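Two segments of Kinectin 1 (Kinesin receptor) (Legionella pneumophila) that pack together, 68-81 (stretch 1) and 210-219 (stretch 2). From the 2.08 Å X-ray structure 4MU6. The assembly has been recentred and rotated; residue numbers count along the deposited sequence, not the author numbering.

Stretch 1 (68-81) LEQQSYKAQLAEDK
Stretch 2, residues 210-219: ARIGYNSTGE

Both stretches are helical and lie nearly antiparallel. Stretch 1 is helix throughout, 68-81, while stretch 2 is helix from 210 to 217 and then turns at Gly-218. The N-to-C directions make an angle of 150°, and the axes come no closer than 12.9 Å. The register sets Tyr-73 CA 8.7 Å from Arg-211 CA and Glu-69 CA 9.7 Å from Gly-218 CA. Much of the gap is bridged by long side chains, with Asp-80, Asn-215 and waters completing the contact; 427 Å² is buried between the stretches, both sides summed.

Arg-211 has the largest covered area (116 Å²), followed by Tyr-73 (89 Å²) and Tyr-214 (83 Å²). Its CA-to-CB bond points toward stretch 1, and chi1 of -68° (m), with chi2 and chi3 both t, extends the chain so that the guanidinium settles among Tyr-73, Gln-76, Leu-77 and Asp-80. Chi4 of 96° turns the group so that one face lies against Leu-77, with CD1 3.6 Å from Arg-211 CZ, while Asp-80 approaches near its plane, where the N-H bonds point. Arg-211 NH2 thus donates to Asp-80 OD2 at 3.1 Å and 170°, an almost straight hydrogen bond within a salt bridge. Asp-80, m with chi2 near 2°, also accepts at OD1 from Gln-76 NE2 (2.9 Å), one helical turn earlier; Gln-76 reaches it with chi1 t and chi2 p. Leu-77, t and p, starts sideways but brings its end nearer to the arginine. Water 4 links Arg-211 NH1 to Asp-80 OD2, and water 3 links Arg-211 NE to Tyr-73 O.

Tyr-73 and Tyr-214 point toward each other's helices, both with chi1 172° (t). Their chi2 values, -89° and 75°, leave the rings oblique, planes 31° apart and centroids 5.3 Å apart; Tyr-73 CE2 meets Tyr-214 CD2 at 3.7 Å. Tyrosine suits both places because its ring supplies apolar surface and its hydroxyl reaches farther to a polar partner. Asn-215 ND2 donates to Tyr-73 OH at 2.9 Å and 163°, its m rotamer bringing the amide inward from a sideways start. Gln-70, m and m, likewise folds in so that NE2 donates to Tyr-214 OH (3.1 Å, 146°).

Glu-69 has its CA-to-CB bond toward stretch 2, and its m, t chain, with chi3 6°, puts OE1 4.3 Å from Gly-218 O. Carboxylate and carbonyl are both acceptors and cannot hydrogen-bond each other directly, so waters 1 and 2 satisfy both, donating to Glu-69 OE2 and OE1, respectively, and each to Gly-218 O. Gly-218 has phi/psi of 90/-5; a CB here would jam against the preceding carbonyl oxygen, so glycine fits the turn.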

ATOM      1  N   LEU A  68      -5.731  -3.585   4.603  1.00 29.71           N
ATOM      2  CA  LEU A  68      -4.341  -3.158   4.381  1.00 28.84           C
ATOM      3  C   LEU A  68      -4.282  -2.003   3.381  1.00 35.50           C
ATOM      4  O   LEU A  68      -3.492  -1.066   3.551  1.00 30.06           O
ATOM      5  CB  LEU A  68      -3.505  -4.314   3.837  1.00 29.26           C
ATOM      6  CG  LEU A  68      -3.269  -5.547   4.703  1.00 32.67           C
ATOM      7  CD1 LEU A  68      -2.708  -6.685   3.849  1.00 33.23           C
ATOM      8  CD2 LEU A  68      -2.345  -5.226   5.844  1.00 33.17           C
ATOM      9  N   GLU A  69      -5.102  -2.080   2.328  1.00 32.54           N
ATOM     10  CA  GLU A  69      -5.192  -0.995   1.355  1.00 33.12           C
ATOM     11  C   GLU A  69      -5.625   0.293   2.037  1.00 29.90           C
ATOM     12  O   GLU A  69      -5.095   1.359   1.750  1.00 34.67           O
ATOM     13  CB  GLU A  69      -6.198  -1.319   0.239  1.00 34.17           C
ATOM     14  CG  GLU A  69      -5.663  -2.190  -0.891  1.00 42.00           C
ATOM     15  CD  GLU A  69      -6.733  -2.493  -1.952  1.00 44.89           C
ATOM     16  OE1 GLU A  69      -7.846  -1.926  -1.857  1.00 46.98           O
ATOM     17  OE2 GLU A  69      -6.455  -3.298  -2.875  1.00 44.48           O
ATOM     18  N   GLN A  70      -6.601   0.185   2.932  1.00 32.06           N
ATOM     19  CA  GLN A  70      -7.148   1.346   3.624  1.00 39.92           C
ATOM     20  C   GLN A  70      -6.111   1.976   4.537  1.00 43.38           C
ATOM     21  O   GLN A  70      -6.024   3.201   4.631  1.00 42.70           O
ATOM     22  CB  GLN A  70      -8.407   0.978   4.418  1.00 37.48           C
ATOM     23  CG  GLN A  70      -9.698   1.044   3.593  1.00 57.02           C
ATOM     24  CD  GLN A  70     -10.010   2.461   3.112  1.00 66.20           C
ATOM     25  OE1 GLN A  70     -10.219   3.371   3.921  1.00 74.23           O
ATOM     26  NE2 GLN A  70     -10.034   2.654   1.793  1.00 57.72           N
ATOM     27  N   GLN A  71      -5.328   1.134   5.203  1.00 35.94           N
ATOM     28  CA  GLN A  71      -4.214   1.619   5.996  1.00 39.96           C
ATOM     29  C   GLN A  71      -3.216   2.402   5.124  1.00 38.84           C
ATOM     30  O   GLN A  71      -2.829   3.519   5.463  1.00 32.09           O
ATOM     31  CB  GLN A  71      -3.501   0.456   6.686  1.00 39.56           C
ATOM     32  CG  GLN A  71      -2.235   0.864   7.429  1.00 49.13           C
ATOM     33  CD  GLN A  71      -2.501   1.414   8.820  1.00 58.43           C
ATOM     34  OE1 GLN A  71      -3.643   1.711   9.179  1.00 55.87           O
ATOM     35  NE2 GLN A  71      -1.438   1.538   9.621  1.00 61.38           N
ATOM     36  N   SER A  72      -2.810   1.812   4.003  1.00 35.22           N
ATOM     37  CA  SER A  72      -1.816   2.438   3.139  1.00 39.10           C
ATOM     38  C   SER A  72      -2.359   3.709   2.497  1.00 38.25           C
ATOM     39  O   SER A  72      -1.632   4.680   2.314  1.00 34.62           O
ATOM     40  CB  SER A  72      -1.356   1.463   2.054  1.00 33.92           C
ATOM     41  OG  SER A  72      -0.560   0.430   2.604  1.00 37.59           O
ATOM     42  N   TYR A  73      -3.642   3.685   2.138  1.00 36.71           N
ATOM     43  CA  TYR A  73      -4.261   4.828   1.494  1.00 34.66           C
ATOM     44  C   TYR A  73      -4.181   6.036   2.405  1.00 35.86           C
ATOM     45  O   TYR A  73      -3.769   7.114   1.974  1.00 34.22           O
ATOM     46  CB  TYR A  73      -5.719   4.529   1.157  1.00 31.36           C
ATOM     47  CG  TYR A  73      -6.530   5.699   0.642  1.00 34.51           C
ATOM     48  CD1 TYR A  73      -7.206   6.541   1.520  1.00 36.53           C
ATOM     49  CD2 TYR A  73      -6.654   5.944  -0.724  1.00 33.66           C
ATOM     50  CE1 TYR A  73      -7.977   7.595   1.058  1.00 31.79           C
ATOM     51  CE2 TYR A  73      -7.430   6.997  -1.200  1.00 27.98           C
ATOM     52  CZ  TYR A  73      -8.091   7.811  -0.294  1.00 33.88           C
ATOM     53  OH  TYR A  73      -8.845   8.869  -0.735  1.00 38.94           O
ATOM     54  N   LYS A  74      -4.581   5.839   3.658  1.00 34.13           N
ATOM     55  CA  LYS A  74      -4.708   6.922   4.632  1.00 37.37           C
ATOM     56  C   LYS A  74      -3.349   7.466   5.064  1.00 34.68           C
ATOM     57  O   LYS A  74      -3.201   8.658   5.343  1.00 29.73           O
ATOM     58  CB  LYS A  74      -5.473   6.432   5.871  1.00 37.65           C
ATOM     59  CG  LYS A  74      -6.962   6.106   5.632  1.00 50.61           C
ATOM     60  CD  LYS A  74      -7.572   5.361   6.827  1.00 58.15           C
ATOM     61  CE  LYS A  74      -9.081   5.194   6.682  1.00 68.12           C
ATOM     62  NZ  LYS A  74      -9.674   4.307   7.739  1.00 74.58           N
ATOM     63  N   ALA A  75      -2.370   6.571   5.151  1.00 33.43           N
ATOM     64  CA  ALA A  75      -1.044   6.946   5.602  1.00 34.20           C
ATOM     65  C   ALA A  75      -0.412   7.829   4.531  1.00 33.17           C
ATOM     66  O   ALA A  75       0.162   8.870   4.838  1.00 41.17           O
ATOM     67  CB  ALA A  75      -0.203   5.710   5.871  1.00 31.03           C
ATOM     68  N   GLN A  76      -0.547   7.428   3.270  1.00 40.84           N
ATOM     69  CA  GLN A  76      -0.029   8.244   2.172  1.00 41.56           C
ATOM     70  C   GLN A  76      -0.715   9.599   2.073  1.00 40.89           C
ATOM     71  O   GLN A  76      -0.058  10.607   1.774  1.00 28.92           O
ATOM     72  CB  GLN A  76      -0.147   7.538   0.827  1.00 32.03           C
ATOM     73  CG  GLN A  76       0.450   8.347  -0.324  1.00 26.29           C
ATOM     74  CD  GLN A  76       1.973   8.316  -0.343  1.00 36.03           C
ATOM     75  OE1 GLN A  76       2.582   7.250  -0.473  1.00 35.64           O
ATOM     76  NE2 GLN A  76       2.597   9.492  -0.234  1.00 29.20           N
ATOM     77  N   LEU A  77      -2.032   9.623   2.283  1.00 39.24           N
ATOM     78  CA  LEU A  77      -2.757  10.886   2.235  1.00 40.37           C
ATOM     79  C   LEU A  77      -2.202  11.830   3.291  1.00 42.18           C
ATOM     80  O   LEU A  77      -1.842  12.965   2.987  1.00 34.10           O
ATOM     81  CB  LEU A  77      -4.266  10.701   2.401  1.00 39.60           C
ATOM     82  CG  LEU A  77      -5.092  11.973   2.138  1.00 44.30           C
ATOM     83  CD1 LEU A  77      -4.797  12.597   0.759  1.00 38.35           C
ATOM     84  CD2 LEU A  77      -6.590  11.712   2.280  1.00 43.63           C
ATOM     85  N   ALA A  78      -2.101  11.347   4.525  1.00 41.29           N
ATOM     86  CA  ALA A  78      -1.506  12.139   5.602  1.00 45.55           C
ATOM     87  C   ALA A  78      -0.064  12.632   5.304  1.00 43.11           C
ATOM     88  O   ALA A  78       0.278  13.776   5.613  1.00 35.40           O
ATOM     89  CB  ALA A  78      -1.564  11.360   6.930  1.00 46.69           C
ATOM     90  N   GLU A  79       0.769  11.779   4.706  1.00 43.89           N
ATOM     91  CA  GLU A  79       2.133  12.180   4.337  1.00 46.19           C
ATOM     92  C   GLU A  79       2.074  13.322   3.342  1.00 42.18           C
ATOM     93  O   GLU A  79       2.824  14.291   3.446  1.00 41.67           O
ATOM     94  CB  GLU A  79       2.896  11.025   3.686  1.00 49.00           C
ATOM     95  CG  GLU A  79       3.796  10.218   4.594  1.00 53.31           C
ATOM     96  CD  GLU A  79       4.531   9.121   3.838  1.00 62.77           C
ATOM     97  OE1 GLU A  79       3.968   8.013   3.682  1.00 64.68           O
ATOM     98  OE2 GLU A  79       5.668   9.373   3.385  1.00 71.52           O
ATOM     99  N   ASP A  80       1.183  13.185   2.366  1.00 40.94           N
ATOM    100  CA  ASP A  80       1.038  14.189   1.323  1.00 37.04           C
ATOM    101  C   ASP A  80       0.530  15.530   1.849  1.00 39.49           C
ATOM    102  O   ASP A  80       0.934  16.575   1.340  1.00 39.34           O
ATOM    103  CB  ASP A  80       0.140  13.683   0.196  1.00 33.41           C
ATOM    104  CG  ASP A  80       0.831  12.666  -0.677  1.00 30.48           C
ATOM    105  OD1 ASP A  80       1.991  12.335  -0.376  1.00 40.36           O
ATOM    106  OD2 ASP A  80       0.215  12.176  -1.652  1.00 27.07           O
ATOM    107  N   LYS A  81      -0.338  15.512   2.862  1.00 37.79           N
ATOM    108  CA  LYS A  81      -0.820  16.768   3.445  1.00 45.03           C
ATOM    109  C   LYS A  81       0.271  17.463   4.260  1.00 47.69           C
ATOM    110  O   LYS A  81       0.354  18.694   4.278  1.00 50.33           O
ATOM    111  CB  LYS A  81      -2.084  16.564   4.281  1.00 44.15           C
ATOM    112  CG  LYS A  81      -3.333  16.237   3.448  1.00 66.02           C
ATOM    113  CD  LYS A  81      -4.513  15.830   4.350  1.00 71.07           C
ATOM    114  CE  LYS A  81      -5.693  15.266   3.562  1.00 63.61           C
ATOM    115  NZ  LYS A  81      -6.692  14.594   4.461  1.00 57.41           N
ATOM    116  N   ALA A 210      -5.206   9.539  -8.927  1.00 30.32           N
ATOM    117  CA  ALA A 210      -5.443   8.111  -8.731  1.00 28.87           C
ATOM    118  C   ALA A 210      -6.517   7.891  -7.683  1.00 31.56           C
ATOM    119  O   ALA A 210      -7.292   6.935  -7.768  1.00 35.03           O
ATOM    120  CB  ALA A 210      -4.161   7.394  -8.320  1.00 29.49           C
ATOM    121  N   ARG A 211      -6.555   8.764  -6.682  1.00 25.84           N
ATOM    122  CA  ARG A 211      -7.544   8.618  -5.625  1.00 29.17           C
ATOM    123  C   ARG A 211      -8.969   8.747  -6.157  1.00 35.93           C
ATOM    124  O   ARG A 211      -9.872   8.067  -5.669  1.00 35.14           O
ATOM    125  CB  ARG A 211      -7.287   9.583  -4.462  1.00 34.84           C
ATOM    126  CG  ARG A 211      -6.010   9.256  -3.682  1.00 37.11           C
ATOM    127  CD  ARG A 211      -5.889  10.084  -2.409  1.00 35.16           C
ATOM    128  NE  ARG A 211      -4.567   9.922  -1.824  1.00 38.54           N
ATOM    129  CZ  ARG A 211      -3.542  10.752  -2.012  1.00 35.85           C
ATOM    130  NH1 ARG A 211      -3.673  11.849  -2.750  1.00 38.84           N
ATOM    131  NH2 ARG A 211      -2.383  10.491  -1.448  1.00 34.87           N
ATOM    132  N   ILE A 212      -9.164   9.600  -7.163  1.00 35.53           N
ATOM    133  CA  ILE A 212     -10.471   9.728  -7.803  1.00 34.89           C
ATOM    134  C   ILE A 212     -10.924   8.383  -8.371  1.00 30.25           C
ATOM    135  O   ILE A 212     -12.061   7.992  -8.208  1.00 31.64           O
ATOM    136  CB  ILE A 212     -10.448  10.763  -8.950  1.00 37.77           C
ATOM    137  CG1 ILE A 212     -10.143  12.172  -8.412  1.00 44.76           C
ATOM    138  CG2 ILE A 212     -11.754  10.725  -9.712  1.00 31.55           C
ATOM    139  CD1 ILE A 212     -11.244  12.745  -7.527  1.00 45.41           C
ATOM    140  N   GLY A 213     -10.022   7.678  -9.043  1.00 39.52           N
ATOM    141  CA  GLY A 213     -10.344   6.377  -9.594  1.00 37.95           C
ATOM    142  C   GLY A 213     -10.562   5.351  -8.494  1.00 39.85           C
ATOM    143  O   GLY A 213     -11.539   4.601  -8.521  1.00 34.16           O
ATOM    144  N   TYR A 214      -9.659   5.326  -7.517  1.00 32.41           N
ATOM    145  CA  TYR A 214      -9.763   4.351  -6.432  1.00 33.72           C
ATOM    146  C   TYR A 214     -11.052   4.528  -5.648  1.00 33.63           C
ATOM    147  O   TYR A 214     -11.741   3.553  -5.348  1.00 31.51           O
ATOM    148  CB  TYR A 214      -8.558   4.437  -5.488  1.00 30.47           C
ATOM    149  CG  TYR A 214      -8.683   3.583  -4.237  1.00 35.25           C
ATOM    150  CD1 TYR A 214      -8.518   2.198  -4.290  1.00 34.96           C
ATOM    151  CD2 TYR A 214      -8.971   4.159  -3.003  1.00 36.08           C
ATOM    152  CE1 TYR A 214      -8.624   1.418  -3.150  1.00 37.60           C
ATOM    153  CE2 TYR A 214      -9.073   3.381  -1.852  1.00 40.52           C
ATOM    154  CZ  TYR A 214      -8.896   2.017  -1.936  1.00 41.31           C
ATOM    155  OH  TYR A 214      -9.001   1.248  -0.806  1.00 51.49           O
ATOM    156  N   ASN A 215     -11.377   5.771  -5.311  1.00 33.17           N
ATOM    157  CA  ASN A 215     -12.534   6.038  -4.469  1.00 33.26           C
ATOM    158  C   ASN A 215     -13.876   5.734  -5.163  1.00 42.05           C
ATOM    159  O   ASN A 215     -14.917   5.693  -4.511  1.00 46.29           O
ATOM    160  CB  ASN A 215     -12.505   7.481  -3.959  1.00 34.97           C
ATOM    161  CG  ASN A 215     -11.573   7.667  -2.774  1.00 39.62           C
ATOM    162  OD1 ASN A 215     -11.453   6.801  -1.916  1.00 44.00           O
ATOM    163  ND2 ASN A 215     -10.912   8.807  -2.724  1.00 42.52           N
ATOM    164  N   SER A 216     -13.854   5.519  -6.478  1.00 39.94           N
ATOM    165  CA  SER A 216     -15.078   5.155  -7.181  1.00 35.04           C
ATOM    166  C   SER A 216     -15.189   3.679  -7.606  1.00 33.20           C
ATOM    167  O   SER A 216     -16.289   3.153  -7.663  1.00 38.77           O
ATOM    168  CB  SER A 216     -15.344   6.094  -8.365  1.00 44.38           C
ATOM    169  OG  SER A 216     -14.385   5.931  -9.388  1.00 50.72           O
ATOM    170  N   THR A 217     -14.079   3.007  -7.906  1.00 33.31           N
ATOM    171  CA  THR A 217     -14.147   1.587  -8.295  1.00 32.16           C
ATOM    172  C   THR A 217     -13.585   0.630  -7.252  1.00 34.10           C
ATOM    173  O   THR A 217     -13.937  -0.542  -7.230  1.00 43.14           O
ATOM    174  CB  THR A 217     -13.305   1.299  -9.544  1.00 32.43           C
ATOM    175  OG1 THR A 217     -11.959   1.714  -9.288  1.00 33.13           O
ATOM    176  CG2 THR A 217     -13.839   2.037 -10.745  1.00 30.77           C
ATOM    177  N   GLY A 218     -12.660   1.117  -6.433  1.00 38.79           N
ATOM    178  CA  GLY A 218     -11.927   0.259  -5.526  1.00 36.80           C
ATOM    179  C   GLY A 218     -10.645  -0.288  -6.140  1.00 32.14           C
ATOM    180  O   GLY A 218      -9.881  -0.960  -5.467  1.00 32.18           O
ATOM    181  N   GLU A 219     -10.406  -0.009  -7.416  1.00 31.38           N
ATOM    182  CA  GLU A 219      -9.187  -0.478  -8.085  1.00 38.49           C
ATOM    183  C   GLU A 219      -8.051   0.550  -8.028  1.00 35.67           C
ATOM    184  O   GLU A 219      -8.271   1.713  -7.680  1.00 39.95           O
ATOM    185  CB  GLU A 219      -9.476  -0.814  -9.554  1.00 43.16           C
ATOM    186  CG  GLU A 219     -10.740  -1.645  -9.784  1.00 50.45           C
ATOM    187  CD  GLU A 219     -10.640  -3.072  -9.241  1.00 56.62           C
ATOM    188  OE1 GLU A 219      -9.514  -3.563  -8.989  1.00 52.70           O
ATOM    189  OE2 GLU A 219     -11.705  -3.704  -9.072  1.00 62.53           O
TER
HETATM  190  O   HOH W   1      -7.034  -1.580  -5.420  1.00 38.03           O
HETATM  191  O   HOH W   2     -10.621  -2.487  -3.083  1.00 43.79           O
HETATM  192  O   HOH W   3      -3.320   7.658  -0.849  1.00 36.97           O
HETATM  193  O   HOH W   4      -1.530  13.701  -3.071  1.00 28.90           O